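Local coordinates for cupin 2 conserved barrel domain protein (Leptotrichia buccalis, PDB 3RNS), which is of unknown function but belongs to the cupin superfamily of conserved beta-barrel proteins, at residues Phe15-Ile19 / Cys63-Asn67; Ser21-Val27 / Phe42-Glu48; Asn36-Phe42 / Leu103-Lys109; Ala52-Asn58 / Thr88-Tyr93. All blocks are in the same frame, centred on the assembly; numbering follows the deposited sequence. Where two conformers were deposited one is given.

Interaction 1 opens first along the chain. It joins the short helix 15-18 to the end of strand 59-65, closing a long loop. Interaction 2 lies wholly within that loop and closes the hairpin of strands 26-33 and 37-44 at its open end. Interaction 3 starts further back on strand 37-44 and pairs it with strand 101-108. It shares Phe42 with interaction 2 and crosses both interactions 1 and 2. Interaction 4 follows interaction 2 in series, crosses interaction 1, and falls inside the larger loop of interaction 3. It joins two loops at the surface, and Asn58 O lies 3.2 Å from Glu108 N of interaction 3. Interactions 1, 2 and 3 all reach one sheet.

Interaction 1: residues Phe15-Ile19 / Cys63-Asn67; sequences FNRLI and CFNGN
The ring of Phe64 presses against the short helix 15-18 and the residue that follows it. Phe64 CE2 lies 3.5 Å from Phe15 CB, so it is the stem of Phe15 that is met. The Phe15 ring itself leads away and packs on Leu41 and Ile31. Ile19 crosses Phe64 at about a right angle. Its CG2 methyl comes in at the ring edge, near the ring plane, 3.9 Å from Phe64 CZ. The first torsion of Phe64 (chi1 64°) sets CG between the backbone N and the carbonyl carbon, which carries the ring toward the helix. Strand 59-65 belongs to a large antiparallel sheet of a cupin barrel, and the helical turn sits on the sheet face that carries Leu41 and Ile104. An alanine in place of Phe64 is likely to open a gap between helix and strand, with Phe15 CB and the Ile19 methyl losing the ring they rest against. Beside the ring, the amides of Asn16 and Asn65 stand almost perpendicular, with planes 86° apart. Asn16 ND2 gives a weak hydrogen bond to Asn65 OD1 at 3.3 Å. The other ends are held too: Asn16 OD1 bonds Lys102 NZ, and Asn65 ND2 bonds Asn100 O.

Interaction 2: residues Ser21-Val27 / Phe42-Glu48; sequences SKEAEVV and FSLAKDE
Val27 and Ser43 form an antiparallel hydrogen-bonded pair. Val27 N reaches Ser43 O at 2.9 Å with a nearly straight bond (175°), and Ser43 N returns to Val27 O at 2.8 Å. One step outward, Ala45 N donates to Glu25 O at 3.1 Å, almost in line with the carbonyl bond. The hydroxyls of Ser21 and Ser43 also bond, OG to OG at 2.7 Å. Ser43 OG is turned anti to its own N (chi1 177°), which brings it to Ser21; it has a second partner in Asn100 ND2. Beyond the strands, a water links Ala24 N to Lys46 O. Lys22 N bonds the carboxylate of Glu25 at OE1, which it meets from above the carboxylate plane. Packing follows. Ala45 CB sits under the turn, 3.2 Å from Lys22 O. Val26 spreads its two methyls: CG2 lies 3.7 Å from Glu48 CB, while CG1 faces the edge of the Phe42 ring. Two type II turns, Lys22-Glu25 and Ala45-Glu48, flank the pairing. This is the open end of the beta hairpin 26-33/37-44, at the border of a cupin barrel sheet.

Interaction 3: residues Asn36-Phe42 / Leu103-Lys109; sequences NSYISLF and LIEIGEK. With ACT (acetate ion), chain B.
Tyr38 and Glu105 meet through a short hydrogen bond from Tyr38 OH to Glu105 OE1, 2.6 Å long. The carboxylate oxygen lies at the ring edge, in the ring plane. At the acid, the hydroxyl comes from above the carboxylate plane, and the two planes are 72° apart. Glu105 is extended and also bonds Tyr61 OH through OE2, so both its oxygens are gripped. With CG set between the backbone N and the carbonyl carbon (chi1 66°), the Tyr38 ring lies back over the facing strand. Gly107 CA makes a CH-pi contact with its face, 4.0 Å from the ring centroid; the glycine has no side chain, and the ring lies where a CB would come. Lys109 runs obliquely past Tyr38, with CE 3.7 Å from Tyr38 CD1, and its NZ bonds Asn33 and Gln34. An acetate ion, probably from the crystallisation liquor, is bonded by Ser40 OG on this same face. Strands 37-44 and 101-108 pair antiparallel within the cupin sheet, flanked by strands 26-33 and 59-65. On their opposite face, Ile39 and Ile106 pack on strand 218-225.

Interaction 4: residues Ala52-Asn58 / Thr88-Tyr93; sequences AEAMLGN and TANHNY
Ala52 CB sits over one face of the Tyr93 ring, offset toward its rim and 3.6 Å from the ring centroid. This CH-pi contact marks the end of the antiparallel pairing of strands 49-52 and 93-97, in the smaller sheet of a cupin barrel. Tyr93 CG lies between the backbone N and the carbonyl carbon (chi1 65°), which lays the ring against Ala52. Ala52 N and Tyr93 O are 2.8 Å apart in a nearly straight hydrogen bond, and Tyr93 N returns one to Ala52 O. CG of Met55, a selenomethionine, approaches Tyr93 CE1 at 4.2 Å, the two side chains crossing at about a right angle. Tyr93 OH is hydrogen-bonded to Tyr61 OH. With a leucine here, Tyr61 OH would probably be left without this partner and the Ala52 methyl without a flat face to lie on. Further along, Asn90 N bonds Met55 O at 2.9 Å. In the conformer given, Asn58 OD1 accepts from Ala89 N at 3.0 Å. Asn92 N is held by Glu73. His91 ND1 donates in its ring plane to Thr88 O at 3.1 Å, meeting that oxygen from above the carbonyl plane.

Interaction 1: residues Phe15-Ile19 / Cys63-Asn67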
loop_
_atom_site.group_PDB
_atom_site.type_symbol
_atom_site.label_atom_id
_atom_site.label_comp_id
_atom_site.label_asym_id
_atom_site.label_seq_id
_atom_site.Cartn_x
_atom_site.Cartn_y
_atom_site.Cartn_z
ATOM N N PHE A 15 -0.514 1.310 -10.301
ATOM C CA PHE A 15 0.930 1.025 -10.055
ATOM C C PHE A 15 1.430 -0.089 -10.929
ATOM O O PHE A 15 2.581 -0.075 -11.337
ATOM C CB PHE A 15 1.207 0.709 -8.569
ATOM C CG PHE A 15 1.068 1.905 -7.670
ATOM C CD1 PHE A 15 1.035 3.186 -8.189
ATOM C CD2 PHE A 15 0.980 1.755 -6.302
ATOM C CE1 PHE A 15 0.978 4.296 -7.353
ATOM C CE2 PHE A 15 0.912 2.847 -5.477
ATOM C CZ PHE A 15 0.903 4.115 -5.986
ATOM N N ASN A 16 0.547 -1.034 -11.261
ATOM C CA ASN A 16 0.938 -2.063 -12.186
ATOM C C ASN A 16 1.436 -1.514 -13.566
ATOM O O ASN A 16 2.353 -2.051 -14.191
ATOM C CB ASN A 16 -0.193 -3.108 -12.351
ATOM C CG ASN A 16 0.347 -4.510 -12.219
ATOM O OD1 ASN A 16 1.428 -4.858 -12.785
ATOM N ND2 ASN A 16 -0.311 -5.295 -11.346
ATOM N N ARG A 17 0.869 -0.402 -13.998
ATOM C CA ARG A 17 1.280 0.230 -15.223
ATOM C C ARG A 17 2.418 1.202 -14.930
ATOM O O ARG A 17 3.239 1.452 -15.791
ATOM C CB ARG A 17 0.078 1.012 -15.827
ATOM C CG ARG A 17 0.380 1.794 -17.024
ATOM C CD ARG A 17 0.769 0.799 -18.171
ATOM N NE ARG A 17 1.150 1.502 -19.385
ATOM C CZ ARG A 17 2.343 2.002 -19.640
ATOM N NH1 ARG A 17 3.356 1.896 -18.783
ATOM N NH2 ARG A 17 2.532 2.607 -20.783
ATOM N N LEU A 18 2.419 1.814 -13.749
ATOM C CA LEU A 18 3.415 2.877 -13.445
ATOM C C LEU A 18 4.799 2.312 -13.387
ATOM O O LEU A 18 5.727 2.939 -13.830
ATOM C CB LEU A 18 3.129 3.577 -12.133
ATOM C CG LEU A 18 3.994 4.811 -11.806
ATOM C CD1 LEU A 18 3.890 5.987 -12.826
ATOM C CD2 LEU A 18 3.579 5.274 -10.474
ATOM N N ILE A 19 4.951 1.115 -12.853
ATOM C CA ILE A 19 6.290 0.553 -12.633
ATOM C C ILE A 19 6.371 -0.835 -13.258
ATOM O O ILE A 19 5.540 -1.717 -13.015
ATOM C CB ILE A 19 6.719 0.540 -11.112
ATOM C CG1 ILE A 19 8.214 0.228 -10.957
ATOM C CG2 ILE A 19 5.846 -0.469 -10.237
ATOM C CD1 ILE A 19 8.873 0.756 -9.654
ATOM N N CYS A 63 2.143 -6.824 -1.886
ATOM C CA CYS A 63 2.440 -7.347 -3.220
ATOM C C CYS A 63 1.249 -7.122 -4.138
ATOM O O CYS A 63 0.115 -7.570 -3.842
ATOM C CB CYS A 63 2.781 -8.836 -3.132
ATOM S SG CYS A 63 3.010 -9.610 -4.692
ATOM N N PHE A 64 1.484 -6.421 -5.239
ATOM C CA PHE A 64 0.445 -6.162 -6.208
ATOM C C PHE A 64 0.664 -6.829 -7.579
ATOM O O PHE A 64 -0.061 -6.541 -8.530
ATOM C CB PHE A 64 0.188 -4.628 -6.292
ATOM C CG PHE A 64 1.344 -3.789 -6.809
ATOM C CD1 PHE A 64 2.310 -3.245 -5.935
ATOM C CD2 PHE A 64 1.405 -3.444 -8.163
ATOM C CE1 PHE A 64 3.300 -2.477 -6.421
ATOM C CE2 PHE A 64 2.398 -2.632 -8.638
ATOM C CZ PHE A 64 3.359 -2.160 -7.784
ATOM N N ASN A 65 1.622 -7.741 -7.675
ATOM C CA ASN A 65 1.831 -8.517 -8.905
ATOM C C ASN A 65 2.812 -9.605 -8.615
ATOM O O ASN A 65 3.865 -9.375 -7.973
ATOM C CB ASN A 65 2.429 -7.687 -10.074
ATOM C CG ASN A 65 2.147 -8.316 -11.463
ATOM O OD1 ASN A 65 1.030 -8.267 -11.955
ATOM N ND2 ASN A 65 3.184 -8.849 -12.110
ATOM N N GLY A 66 2.503 -10.771 -9.165
ATOM C CA GLY A 66 3.451 -11.856 -9.205
ATOM C C GLY A 66 3.596 -12.626 -7.927
ATOM O O GLY A 66 2.720 -12.608 -7.052
ATOM N N ASN A 67 4.731 -13.313 -7.831
ATOM C CA ASN A 67 5.001 -14.279 -6.784
ATOM C C ASN A 67 6.436 -14.186 -6.429
ATOM O O ASN A 67 7.228 -14.077 -7.322
ATOM C CB ASN A 67 4.814 -15.722 -7.319
ATOM C CG ASN A 67 3.384 -16.051 -7.575
ATOM O OD1 ASN A 67 2.616 -16.301 -6.639
ATOM N ND2 ASN A 67 2.994 -16.028 -8.844
#

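Interaction 2: residues Ser21-Val27 / Phe42-Glu48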
loop_
_atom_site.group_PDB
_atom_site.type_symbol
_atom_site.label_atom_id
_atom_site.label_comp_id
_atom_site.label_asym_id
_atom_site.label_seq_id
_atom_site.Cartn_x
_atom_site.Cartn_y
_atom_site.Cartn_z
ATOM N N SER A 21 9.494 -3.743 -15.094
ATOM C CA SER A 21 10.904 -4.113 -15.291
ATOM C C SER A 21 11.056 -5.013 -16.535
ATOM O O SER A 21 10.172 -5.778 -16.862
ATOM C CB SER A 21 11.477 -4.793 -14.032
ATOM O OG SER A 21 10.577 -5.704 -13.424
ATOM N N LYS A 22 12.143 -4.871 -17.254
ATOM C CA LYS A 22 12.492 -5.830 -18.317
ATOM C C LYS A 22 13.345 -6.937 -17.722
ATOM O O LYS A 22 13.668 -6.896 -16.530
ATOM C CB LYS A 22 13.248 -5.117 -19.427
ATOM C CG LYS A 22 12.359 -4.137 -20.197
ATOM C CD LYS A 22 13.197 -3.140 -21.027
ATOM C CE LYS A 22 13.998 -2.182 -20.146
ATOM N NZ LYS A 22 13.998 -0.765 -20.613
ATOM N N GLU A 23 13.736 -7.916 -18.544
ATOM C CA GLU A 23 14.520 -9.077 -18.057
ATOM C C GLU A 23 15.720 -8.618 -17.267
ATOM O O GLU A 23 16.413 -7.714 -17.674
ATOM C CB GLU A 23 15.045 -10.010 -19.191
ATOM C CG GLU A 23 15.683 -11.335 -18.625
ATOM C CD GLU A 23 16.463 -12.203 -19.634
ATOM O OE1 GLU A 23 16.823 -11.741 -20.740
ATOM O OE2 GLU A 23 16.737 -13.367 -19.285
ATOM N N ALA A 24 15.968 -9.274 -16.139
ATOM C CA ALA A 24 17.160 -9.047 -15.313
ATOM C C ALA A 24 17.292 -7.641 -14.651
ATOM O O ALA A 24 18.342 -7.305 -14.112
ATOM C CB ALA A 24 18.417 -9.421 -16.104
ATOM N N GLU A 25 16.222 -6.853 -14.644
ATOM C CA GLU A 25 16.227 -5.540 -14.019
ATOM C C GLU A 25 15.469 -5.563 -12.694
ATOM O O GLU A 25 14.503 -6.290 -12.528
ATOM C CB GLU A 25 15.473 -4.524 -14.876
ATOM C CG GLU A 25 16.167 -4.015 -16.138
ATOM C CD GLU A 25 15.249 -3.073 -16.935
ATOM O OE1 GLU A 25 14.036 -2.912 -16.585
ATOM O OE2 GLU A 25 15.731 -2.488 -17.917
ATOM N N VAL A 26 15.898 -4.717 -11.771
ATOM C CA VAL A 26 15.092 -4.330 -10.609
ATOM C C VAL A 26 14.893 -2.838 -10.750
ATOM O O VAL A 26 15.870 -2.062 -10.917
ATOM C CB VAL A 26 15.803 -4.641 -9.274
ATOM C CG1 VAL A 26 14.999 -4.112 -8.039
ATOM C CG2 VAL A 26 16.071 -6.195 -9.130
ATOM N N VAL A 27 13.646 -2.426 -10.716
ATOM C CA VAL A 27 13.304 -1.028 -10.857
ATOM C C VAL A 27 12.646 -0.585 -9.572
ATOM O O VAL A 27 11.830 -1.322 -8.984
ATOM C CB VAL A 27 12.383 -0.790 -12.084
ATOM C CG1 VAL A 27 11.958 0.724 -12.179
ATOM C CG2 VAL A 27 13.086 -1.273 -13.383
ATOM N N PHE A 42 8.633 -1.218 -5.993
ATOM C CA PHE A 42 9.613 -2.093 -6.617
ATOM C C PHE A 42 8.988 -2.968 -7.667
ATOM O O PHE A 42 7.866 -3.474 -7.465
ATOM C CB PHE A 42 10.227 -3.013 -5.564
ATOM C CG PHE A 42 11.218 -2.330 -4.667
ATOM C CD1 PHE A 42 10.801 -1.609 -3.577
ATOM C CD2 PHE A 42 12.565 -2.386 -4.949
ATOM C CE1 PHE A 42 11.726 -0.972 -2.771
ATOM C CE2 PHE A 42 13.508 -1.758 -4.127
ATOM C CZ PHE A 42 13.074 -1.060 -3.042
ATOM N N SER A 43 9.682 -3.152 -8.792
ATOM C CA SER A 43 9.360 -4.225 -9.744
ATOM C C SER A 43 10.607 -5.036 -9.991
ATOM O O SER A 43 11.639 -4.483 -10.393
ATOM C CB SER A 43 8.832 -3.639 -11.055
ATOM O OG SER A 43 8.571 -4.637 -12.018
ATOM N N LEU A 44 10.545 -6.331 -9.685
ATOM C CA LEU A 44 11.662 -7.239 -9.841
ATOM C C LEU A 44 11.382 -8.208 -10.973
ATOM O O LEU A 44 10.348 -8.855 -10.981
ATOM C CB LEU A 44 11.856 -8.079 -8.578
ATOM C CG LEU A 44 12.432 -7.473 -7.324
ATOM C CD1 LEU A 44 11.452 -6.454 -6.752
ATOM C CD2 LEU A 44 12.727 -8.609 -6.306
ATOM N N ALA A 45 12.296 -8.325 -11.913
ATOM C CA ALA A 45 12.149 -9.271 -13.021
ATOM C C ALA A 45 12.367 -10.642 -12.436
ATOM O O ALA A 45 13.000 -10.791 -11.381
ATOM C CB ALA A 45 13.191 -9.022 -14.154
ATOM N N LYS A 46 11.839 -11.638 -13.125
ATOM C CA LYS A 46 11.998 -13.027 -12.718
ATOM C C LYS A 46 13.402 -13.344 -12.355
ATOM O O LYS A 46 14.319 -13.003 -13.069
ATOM C CB LYS A 46 11.570 -13.952 -13.841
ATOM C CG LYS A 46 11.701 -15.417 -13.485
ATOM C CD LYS A 46 11.303 -16.308 -14.678
ATOM C CE LYS A 46 11.390 -17.778 -14.321
ATOM N NZ LYS A 46 10.280 -18.553 -14.985
ATOM N N ASP A 47 13.548 -13.998 -11.227
ATOM C CA ASP A 47 14.817 -14.475 -10.705
ATOM C C ASP A 47 15.732 -13.400 -10.170
ATOM O O ASP A 47 16.802 -13.720 -9.701
ATOM C CB ASP A 47 15.554 -15.441 -11.677
ATOM C CG ASP A 47 14.842 -16.830 -11.792
ATOM O OD1 ASP A 47 14.124 -17.267 -10.846
ATOM O OD2 ASP A 47 14.973 -17.475 -12.839
ATOM N N GLU A 48 15.336 -12.129 -10.178
ATOM C CA GLU A 48 16.161 -11.103 -9.532
ATOM C C GLU A 48 15.878 -11.085 -8.052
ATOM O O GLU A 48 14.892 -11.650 -7.583
ATOM C CB GLU A 48 15.876 -9.720 -10.144
ATOM C CG GLU A 48 16.293 -9.659 -11.641
ATOM C CD GLU A 48 17.804 -9.878 -11.827
ATOM O OE1 GLU A 48 18.591 -9.094 -11.258
ATOM O OE2 GLU A 48 18.221 -10.827 -12.518
HETATM O O HOH W 1 14.560 -11.604 -15.675
#

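Interaction 3: residues Asn36-Phe42 / Leu103-Lys109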
loop_
_atom_site.group_PDB
_atom_site.type_symbol
_atom_site.label_atom_id
_atom_site.label_comp_id
_atom_site.label_asym_id
_atom_site.label_seq_id
_atom_site.Cartn_x
_atom_site.Cartn_y
_atom_site.Cartn_z
ATOM N N ASN A 36 10.986 10.453 8.692
ATOM C CA ASN A 36 11.137 9.125 9.319
ATOM C C ASN A 36 10.212 8.031 8.806
ATOM O O ASN A 36 10.076 6.992 9.440
ATOM C CB ASN A 36 11.036 9.202 10.848
ATOM C CG ASN A 36 11.686 7.991 11.547
ATOM O OD1 ASN A 36 12.817 7.611 11.236
ATOM N ND2 ASN A 36 10.961 7.384 12.484
ATOM N N SER A 37 9.636 8.221 7.618
ATOM C CA SER A 37 8.940 7.131 6.965
ATOM C C SER A 37 8.845 7.423 5.445
ATOM O O SER A 37 9.031 8.549 4.991
ATOM C CB SER A 37 7.544 6.923 7.579
ATOM O OG SER A 37 6.760 8.119 7.478
ATOM N N TYR A 38 8.579 6.401 4.675
ATOM C CA TYR A 38 8.478 6.547 3.218
ATOM C C TYR A 38 7.679 5.429 2.640
ATOM O O TYR A 38 7.423 4.396 3.287
ATOM C CB TYR A 38 9.876 6.528 2.582
ATOM C CG TYR A 38 10.583 5.201 2.717
ATOM C CD1 TYR A 38 11.333 4.889 3.850
ATOM C CD2 TYR A 38 10.491 4.251 1.723
ATOM C CE1 TYR A 38 11.973 3.663 3.972
ATOM C CE2 TYR A 38 11.114 3.017 1.840
ATOM C CZ TYR A 38 11.837 2.725 2.965
ATOM O OH TYR A 38 12.447 1.472 3.088
ATOM N N ILE A 39 7.317 5.613 1.384
ATOM C CA ILE A 39 6.657 4.588 0.617
ATOM C C ILE A 39 7.393 4.522 -0.722
ATOM O O ILE A 39 7.577 5.573 -1.352
ATOM C CB ILE A 39 5.179 4.912 0.281
ATOM C CG1 ILE A 39 4.303 5.128 1.531
ATOM C CG2 ILE A 39 4.566 3.760 -0.500
ATOM C CD1 ILE A 39 2.779 5.520 1.191
ATOM N N SER A 40 7.807 3.316 -1.116
ATOM C CA SER A 40 8.450 3.087 -2.397
ATOM C C SER A 40 7.762 1.954 -3.111
ATOM O O SER A 40 7.125 1.124 -2.450
ATOM C CB SER A 40 9.935 2.746 -2.201
ATOM O OG SER A 40 10.611 3.919 -1.838
ATOM N N LEU A 41 7.904 1.935 -4.442
ATOM C CA LEU A 41 7.526 0.825 -5.287
ATOM C C LEU A 41 8.748 0.105 -5.886
ATOM O O LEU A 41 9.765 0.727 -6.215
ATOM C CB LEU A 41 6.624 1.316 -6.422
ATOM C CG LEU A 41 5.409 2.159 -6.089
ATOM C CD1 LEU A 41 4.845 2.493 -7.400
ATOM C CD2 LEU A 41 4.366 1.332 -5.231
ATOM N N PHE A 42 8.633 -1.218 -5.993
ATOM C CA PHE A 42 9.613 -2.093 -6.617
ATOM C C PHE A 42 8.988 -2.968 -7.667
ATOM O O PHE A 42 7.866 -3.474 -7.465
ATOM C CB PHE A 42 10.227 -3.013 -5.564
ATOM C CG PHE A 42 11.218 -2.330 -4.667
ATOM C CD1 PHE A 42 10.801 -1.609 -3.577
ATOM C CD2 PHE A 42 12.565 -2.386 -4.949
ATOM C CE1 PHE A 42 11.726 -0.972 -2.771
ATOM C CE2 PHE A 42 13.508 -1.758 -4.127
ATOM C CZ PHE A 42 13.074 -1.060 -3.042
ATOM N N LEU A 103 6.005 -4.756 -5.663
ATOM C CA LEU A 103 5.808 -4.572 -4.224
ATOM C C LEU A 103 5.682 -3.117 -3.921
ATOM O O LEU A 103 6.418 -2.283 -4.523
ATOM C CB LEU A 103 7.018 -5.107 -3.485
ATOM C CG LEU A 103 7.395 -6.590 -3.556
ATOM C CD1 LEU A 103 8.726 -6.800 -2.909
ATOM C CD2 LEU A 103 6.307 -7.476 -2.919
ATOM N N ILE A 104 4.784 -2.773 -2.994
ATOM C CA ILE A 104 4.848 -1.506 -2.301
ATOM C C ILE A 104 5.672 -1.758 -1.034
ATOM O O ILE A 104 5.368 -2.680 -0.279
ATOM C CB ILE A 104 3.445 -0.965 -1.857
ATOM C CG1 ILE A 104 2.449 -0.924 -3.015
ATOM C CG2 ILE A 104 3.619 0.421 -1.219
ATOM C CD1 ILE A 104 1.048 -0.414 -2.637
ATOM N N GLU A 105 6.700 -0.943 -0.782
ATOM C CA GLU A 105 7.518 -1.052 0.395
ATOM C C GLU A 105 7.250 0.185 1.261
ATOM O O GLU A 105 7.406 1.294 0.802
ATOM C CB GLU A 105 9.025 -1.111 0.047
ATOM C CG GLU A 105 9.941 -1.181 1.280
ATOM C CD GLU A 105 11.437 -1.118 0.934
ATOM O OE1 GLU A 105 12.034 -0.026 1.044
ATOM O OE2 GLU A 105 12.028 -2.161 0.566
ATOM N N ILE A 106 6.891 -0.024 2.513
ATOM C CA ILE A 106 6.603 1.052 3.447
ATOM C C ILE A 106 7.641 0.876 4.530
ATOM O O ILE A 106 7.777 -0.205 5.064
ATOM C CB ILE A 106 5.182 0.966 4.046
ATOM C CG1 ILE A 106 4.116 0.871 2.956
ATOM C CG2 ILE A 106 4.876 2.180 4.880
ATOM C CD1 ILE A 106 3.732 -0.551 2.564
ATOM N N GLY A 107 8.413 1.907 4.793
ATOM C CA GLY A 107 9.425 1.829 5.784
ATOM C C GLY A 107 9.401 2.934 6.798
ATOM O O GLY A 107 8.993 4.042 6.479
ATOM N N GLU A 108 9.803 2.594 8.035
ATOM C CA GLU A 108 10.191 3.558 9.075
ATOM C C GLU A 108 11.698 3.701 8.984
ATOM O O GLU A 108 12.407 2.687 8.950
ATOM C CB GLU A 108 9.876 3.045 10.479
ATOM C CG GLU A 108 8.413 3.135 10.946
ATOM C CD GLU A 108 8.310 3.475 12.445
ATOM O OE1 GLU A 108 8.932 2.760 13.276
ATOM O OE2 GLU A 108 7.634 4.477 12.796
ATOM N N LYS A 109 12.210 4.917 8.979
ATOM C CA LYS A 109 13.652 5.052 8.845
ATOM C C LYS A 109 14.411 4.653 10.166
ATOM O O LYS A 109 15.327 3.790 10.113
ATOM C CB LYS A 109 14.006 6.423 8.249
ATOM C CG LYS A 109 13.501 6.524 6.809
ATOM C CD LYS A 109 13.992 7.752 6.045
ATOM C CE LYS A 109 13.078 8.034 4.846
ATOM N NZ LYS A 109 13.330 9.367 4.267
HETATM C C ACT B . 14.061 3.208 -2.261
HETATM O O ACT B . 15.293 3.198 -2.572
HETATM O OXT ACT B . 13.318 3.832 -3.041
HETATM C CH3 ACT B . 13.542 2.507 -1.043
#

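Interaction 4: residues Ala52-Asn58 / Thr88-Tyr93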
loop_
_atom_site.group_PDB
_atom_site.type_symbol
_atom_site.label_atom_id
_atom_site.label_comp_id
_atom_site.label_asym_id
_atom_site.label_seq_id
_atom_site.Cartn_x
_atom_site.Cartn_y
_atom_site.Cartn_z
ATOM N N ALA A 52 18.419 -6.897 1.912
ATOM C CA ALA A 52 18.433 -5.827 2.884
ATOM C C ALA A 52 19.150 -6.295 4.138
ATOM O O ALA A 52 18.866 -7.363 4.676
ATOM C CB ALA A 52 17.050 -5.402 3.206
ATOM N N GLU A 53 20.100 -5.478 4.593
ATOM C CA GLU A 53 20.846 -5.755 5.830
ATOM C C GLU A 53 19.964 -5.373 7.040
ATOM O O GLU A 53 18.874 -4.830 6.863
ATOM C CB GLU A 53 22.205 -5.010 5.883
ATOM C CG GLU A 53 22.943 -4.762 4.526
ATOM C CD GLU A 53 23.812 -5.925 4.029
ATOM O OE1 GLU A 53 24.704 -6.386 4.776
ATOM O OE2 GLU A 53 23.621 -6.351 2.863
ATOM N N ALA A 54 20.437 -5.663 8.256
ATOM C CA ALA A 54 19.634 -5.473 9.490
ATOM C C ALA A 54 19.185 -4.007 9.674
ATOM O O ALA A 54 19.910 -3.181 10.246
ATOM C CB ALA A 54 20.404 -5.988 10.745
HETATM N N MSE A 55 17.965 -3.728 9.202
HETATM C CA MSE A 55 17.408 -2.372 9.067
HETATM C C MSE A 55 17.132 -1.707 10.408
HETATM O O MSE A 55 16.761 -2.390 11.372
HETATM C CB MSE A 55 16.103 -2.467 8.289
HETATM C CG MSE A 55 16.267 -3.019 6.872
HETATM SE SE MSE A 55 17.323 -1.766 5.764
HETATM C CE MSE A 55 19.083 -2.613 5.552
ATOM N N LEU A 56 17.319 -0.383 10.471
ATOM C CA LEU A 56 17.108 0.374 11.727
ATOM C C LEU A 56 15.607 0.525 12.085
ATOM O O LEU A 56 15.266 0.745 13.256
ATOM C CB LEU A 56 17.790 1.760 11.686
ATOM C CG LEU A 56 19.048 2.000 12.548
ATOM C CD1 LEU A 56 19.800 3.263 12.078
ATOM C CD2 LEU A 56 18.723 2.086 14.070
ATOM N N GLY A 57 14.729 0.431 11.082
ATOM C CA GLY A 57 13.279 0.423 11.312
ATOM C C GLY A 57 12.559 -0.708 10.596
ATOM O O GLY A 57 13.151 -1.414 9.755
ATOM N N ASN A 58 11.268 -0.859 10.910
ATOM C CA ASN A 58 10.440 -1.908 10.336
ATOM C C ASN A 58 10.166 -1.670 8.850
ATOM O O ASN A 58 10.185 -0.521 8.374
ATOM C CB ASN A 58 9.118 -2.032 11.097
ATOM C CG ASN A 58 9.317 -2.210 12.607
ATOM O OD1 ASN A 58 9.931 -3.175 13.049
ATOM N ND2 ASN A 58 8.809 -1.263 13.392
ATOM N N THR A 88 10.245 -7.039 10.883
ATOM C CA THR A 88 10.670 -6.200 12.009
ATOM C C THR A 88 12.159 -5.754 11.877
ATOM O O THR A 88 12.955 -6.381 11.184
ATOM C CB THR A 88 10.364 -6.903 13.384
ATOM O OG1 THR A 88 10.944 -8.211 13.408
ATOM C CG2 THR A 88 8.854 -7.052 13.583
ATOM N N ALA A 89 12.491 -4.643 12.536
ATOM C CA ALA A 89 13.850 -4.096 12.598
ATOM C C ALA A 89 14.895 -5.128 13.057
ATOM O O ALA A 89 14.575 -6.082 13.767
ATOM C CB ALA A 89 13.876 -2.873 13.542
ATOM N N ASN A 90 16.135 -4.910 12.610
ATOM C CA ASN A 90 17.300 -5.715 13.005
ATOM C C ASN A 90 17.323 -7.116 12.356
ATOM O O ASN A 90 17.930 -8.067 12.886
ATOM C CB ASN A 90 17.420 -5.783 14.545
ATOM C CG ASN A 90 17.388 -4.398 15.197
ATOM O OD1 ASN A 90 18.116 -3.490 14.778
ATOM N ND2 ASN A 90 16.537 -4.231 16.213
ATOM N N HIS A 91 16.690 -7.236 11.185
ATOM C CA HIS A 91 16.683 -8.503 10.446
ATOM C C HIS A 91 17.243 -8.361 9.044
ATOM O O HIS A 91 16.796 -7.501 8.259
ATOM C CB HIS A 91 15.275 -9.087 10.389
ATOM C CG HIS A 91 14.809 -9.645 11.700
ATOM N ND1 HIS A 91 13.945 -8.965 12.533
ATOM C CD2 HIS A 91 15.107 -10.805 12.332
ATOM C CE1 HIS A 91 13.727 -9.687 13.620
ATOM N NE2 HIS A 91 14.422 -10.809 13.522
ATOM N N ASN A 92 18.234 -9.197 8.740
ATOM C CA ASN A 92 18.678 -9.387 7.375
ATOM C C ASN A 92 17.594 -10.140 6.667
ATOM O O ASN A 92 16.967 -11.048 7.252
ATOM C CB ASN A 92 19.945 -10.228 7.281
ATOM C CG ASN A 92 21.167 -9.485 7.743
ATOM O OD1 ASN A 92 21.471 -8.402 7.247
ATOM N ND2 ASN A 92 21.886 -10.064 8.691
ATOM N N TYR A 93 17.368 -9.761 5.413
ATOM C CA TYR A 93 16.469 -10.502 4.546
ATOM C C TYR A 93 16.845 -10.331 3.080
ATOM O O TYR A 93 17.627 -9.472 2.706
ATOM C CB TYR A 93 15.001 -10.117 4.807
ATOM C CG TYR A 93 14.610 -8.679 4.478
ATOM C CD1 TYR A 93 14.778 -7.660 5.411
ATOM C CD2 TYR A 93 14.063 -8.346 3.241
ATOM C CE1 TYR A 93 14.428 -6.357 5.117
ATOM C CE2 TYR A 93 13.688 -7.046 2.943
ATOM C CZ TYR A 93 13.869 -6.057 3.891
ATOM O OH TYR A 93 13.529 -4.761 3.600
#